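Local coordinates for protein probable fatty acyl-CoA transferase Rv3272 (Mycobacterium tuberculosis, PDB 5YX6) that probably acts in fatty acid metabolism as a homodimeric family III CoA transferase, binding fatty acyl-CoAs of varying chain length and palmitoyl-CoA most tightly, at residues 342-346 / 347-351. Numbering follows the deposited sequence.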
ATOM      1  N   PRO A 342      15.827  -9.386  15.568  1.00 35.97           N
ATOM      2  CA  PRO A 342      17.041  -9.494  14.757  1.00 34.98           C
ATOM      3  C   PRO A 342      16.754  -9.268  13.282  1.00 33.62           C
ATOM      4  O   PRO A 342      17.611  -8.751  12.578  1.00 34.66           O
ATOM      5  CB  PRO A 342      17.512 -10.936  15.003  1.00 36.82           C
ATOM      6  CG  PRO A 342      16.827 -11.361  16.243  1.00 37.14           C
ATOM      7  CD  PRO A 342      15.520 -10.652  16.255  1.00 35.10           C
ATOM      8  N   LEU A 343      15.572  -9.673  12.827  1.00 30.19           N
ATOM      9  CA  LEU A 343      15.157  -9.438  11.452  1.00 34.14           C
ATOM     10  C   LEU A 343      15.102  -7.946  11.142  1.00 34.87           C
ATOM     11  O   LEU A 343      15.595  -7.493  10.108  1.00 35.30           O
ATOM     12  CB  LEU A 343      13.787 -10.069  11.187  1.00 33.19           C
ATOM     13  CG  LEU A 343      13.143  -9.691   9.850  1.00 32.89           C
ATOM     14  CD1 LEU A 343      14.033 -10.132   8.703  1.00 33.78           C
ATOM     15  CD2 LEU A 343      11.748 -10.299   9.716  1.00 32.25           C
ATOM     16  N   PHE A 344      14.486  -7.193  12.044  1.00 32.96           N
ATOM     17  CA  PHE A 344      14.348  -5.756  11.879  1.00 33.74           C
ATOM     18  C   PHE A 344      15.712  -5.096  11.801  1.00 36.14           C
ATOM     19  O   PHE A 344      15.931  -4.201  10.981  1.00 38.20           O
ATOM     20  CB  PHE A 344      13.529  -5.154  13.022  1.00 31.53           C
ATOM     21  CG  PHE A 344      13.212  -3.707  12.835  1.00 32.72           C
ATOM     22  CD1 PHE A 344      14.098  -2.726  13.260  1.00 32.00           C
ATOM     23  CD2 PHE A 344      12.030  -3.320  12.233  1.00 32.99           C
ATOM     24  CE1 PHE A 344      13.812  -1.393  13.080  1.00 30.32           C
ATOM     25  CE2 PHE A 344      11.741  -1.979  12.052  1.00 27.63           C
ATOM     26  CZ  PHE A 344      12.633  -1.020  12.476  1.00 26.24           C
ATOM     27  N   ALA A 345      16.631  -5.543  12.649  1.00 36.75           N
ATOM     28  CA  ALA A 345      17.975  -4.983  12.660  1.00 38.59           C
ATOM     29  C   ALA A 345      18.703  -5.321  11.362  1.00 35.46           C
ATOM     30  O   ALA A 345      19.449  -4.515  10.804  1.00 40.21           O
ATOM     31  CB  ALA A 345      18.747  -5.503  13.858  1.00 39.06           C
ATOM     32  N   GLU A 346      18.460  -6.532  10.890  1.00 36.40           N
ATOM     33  CA  GLU A 346      19.072  -7.062   9.681  1.00 37.20           C
ATOM     34  C   GLU A 346      18.739  -6.266   8.407  1.00 34.26           C
ATOM     35  O   GLU A 346      19.554  -6.184   7.496  1.00 37.27           O
ATOM     36  CB  GLU A 346      18.646  -8.521   9.534  1.00 34.96           C
ATOM     37  CG  GLU A 346      19.243  -9.273   8.376  1.00 45.65           C
ATOM     38  CD  GLU A 346      18.928 -10.753   8.460  1.00 48.09           C
ATOM     39  OE1 GLU A 346      18.162 -11.234   7.599  1.00 49.73           O
ATOM     40  OE2 GLU A 346      19.419 -11.425   9.401  1.00 45.62           O
ATOM     41  N   ASN A 347      17.545  -5.683   8.346  1.00 37.51           N
ATOM     42  CA  ASN A 347      17.074  -5.030   7.126  1.00 34.33           C
ATOM     43  C   ASN A 347      17.411  -3.545   7.048  1.00 35.37           C
ATOM     44  O   ASN A 347      17.051  -2.878   6.077  1.00 31.80           O
ATOM     45  CB  ASN A 347      15.569  -5.216   6.975  1.00 29.77           C
ATOM     46  CG  ASN A 347      15.213  -6.576   6.437  1.00 32.44           C
ATOM     47  OD1 ASN A 347      16.057  -7.455   6.359  1.00 37.87           O
ATOM     48  ND2 ASN A 347      13.955  -6.762   6.072  1.00 38.58           N
ATOM     49  N   ASP A 348      18.108  -3.045   8.066  1.00 35.85           N
ATOM     50  CA  ASP A 348      18.665  -1.706   8.036  1.00 31.94           C
ATOM     51  C   ASP A 348      17.559  -0.694   7.728  1.00 36.05           C
ATOM     52  O   ASP A 348      17.628   0.080   6.763  1.00 34.21           O
ATOM     53  CB  ASP A 348      19.792  -1.650   7.005  1.00 36.41           C
ATOM     54  CG  ASP A 348      20.619  -0.397   7.112  1.00 49.42           C
ATOM     55  OD1 ASP A 348      20.499   0.299   8.146  1.00 53.31           O
ATOM     56  OD2 ASP A 348      21.397  -0.117   6.169  1.00 56.10           O
ATOM     57  N   LEU A 349      16.521  -0.728   8.552  1.00 31.93           N
ATOM     58  CA  LEU A 349      15.283  -0.038   8.250  1.00 27.76           C
ATOM     59  C   LEU A 349      15.221   1.393   8.789  1.00 32.40           C
ATOM     60  O   LEU A 349      14.265   2.110   8.517  1.00 29.77           O
ATOM     61  CB  LEU A 349      14.119  -0.849   8.799  1.00 29.09           C
ATOM     62  CG  LEU A 349      13.669  -2.007   7.923  1.00 30.42           C
ATOM     63  CD1 LEU A 349      12.915  -3.046   8.745  1.00 29.86           C
ATOM     64  CD2 LEU A 349      12.787  -1.457   6.815  1.00 25.82           C
ATOM     65  N   THR A 350      16.229   1.805   9.549  1.00 32.36           N
ATOM     66  CA  THR A 350      16.190   3.101  10.220  1.00 32.85           C
ATOM     67  C   THR A 350      17.268   4.075   9.733  1.00 36.94           C
ATOM     68  O   THR A 350      18.305   3.660   9.218  1.00 36.82           O
ATOM     69  CB  THR A 350      16.311   2.942  11.746  1.00 34.53           C
ATOM     70  OG1 THR A 350      17.559   2.321  12.074  1.00 41.53           O
ATOM     71  CG2 THR A 350      15.163   2.093  12.279  1.00 32.89           C
ATOM     72  N   LEU A 351      17.001   5.369   9.892  1.00 34.77           N
ATOM     73  CA  LEU A 351      18.002   6.417   9.659  1.00 44.79           C
ATOM     74  C   LEU A 351      18.010   7.442  10.785  1.00 41.31           C
ATOM     75  O   LEU A 351      17.005   7.634  11.473  1.00 37.39           O
ATOM     76  CB  LEU A 351      17.743   7.173   8.348  1.00 39.44           C
ATOM     77  CG  LEU A 351      17.191   6.474   7.116  1.00 41.37           C
ATOM     78  CD1 LEU A 351      16.116   7.356   6.487  1.00 38.34           C
ATOM     79  CD2 LEU A 351      18.319   6.199   6.127  1.00 44.30           C
TER
HETATM   80  O   HOH W   1      17.166  -1.867  11.191  1.00 32.75           O
HETATM   81  O   HOH W   2      16.915 -10.079   5.396  1.00 33.32           O
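Phe344 and Leu349, five residues apart, show how a short helix can pack its last turn against the chain that leaves it. With CG anti to the backbone N (chi1 -173°), the Phe344 ring projects from the flank of the helix with one face turned to Leu349. From CB the side chain first meets its partner at CG, which skirts the methyl CD1 of Leu349. That methyl sits over one face of the ring in a CH-pi contact, 4.0 Å from the Phe344 centroid, and comes nearest at CD2, with 3.6 Å between Phe344 CD2 and Leu349 CD1. CE2 shares the same methyl, whereas CZ, farther along, faces Leu349 CB near the rim of that face. At the edge of the ring, close to its plane, Thr350 brings up its methyl, Phe344 CE1 to Thr350 CG2 being 3.8 Å.

The motif is a helix C-terminus that breaks at Asp348, where phi turns positive, before entering strand 350-353, which pairs antiparallel with strand 360-363. The backbone bonds that close the helix onto the turn are weak: Asn347 N is divided between the carbonyls of Leu343 and Phe344, and Asp348 N reaches Ala345 O at 3.4 Å. Water lends a firmer link, donating to Phe344 O at 2.6 Å and accepting from Leu349 N at 2.9 Å. Across the turn from the ring, a second water lies within hydrogen-bonding distance of Glu346 OE1 and Asn347 OD1, the carboxylate and amide planes standing 50° apart. Both polar ends also serve the homodimer: Glu346 OE2 bonds to His139 of the second subunit, while Asn347 ND2 is gripped by Asp208 OD1 and Tyr133 O of that same subunit.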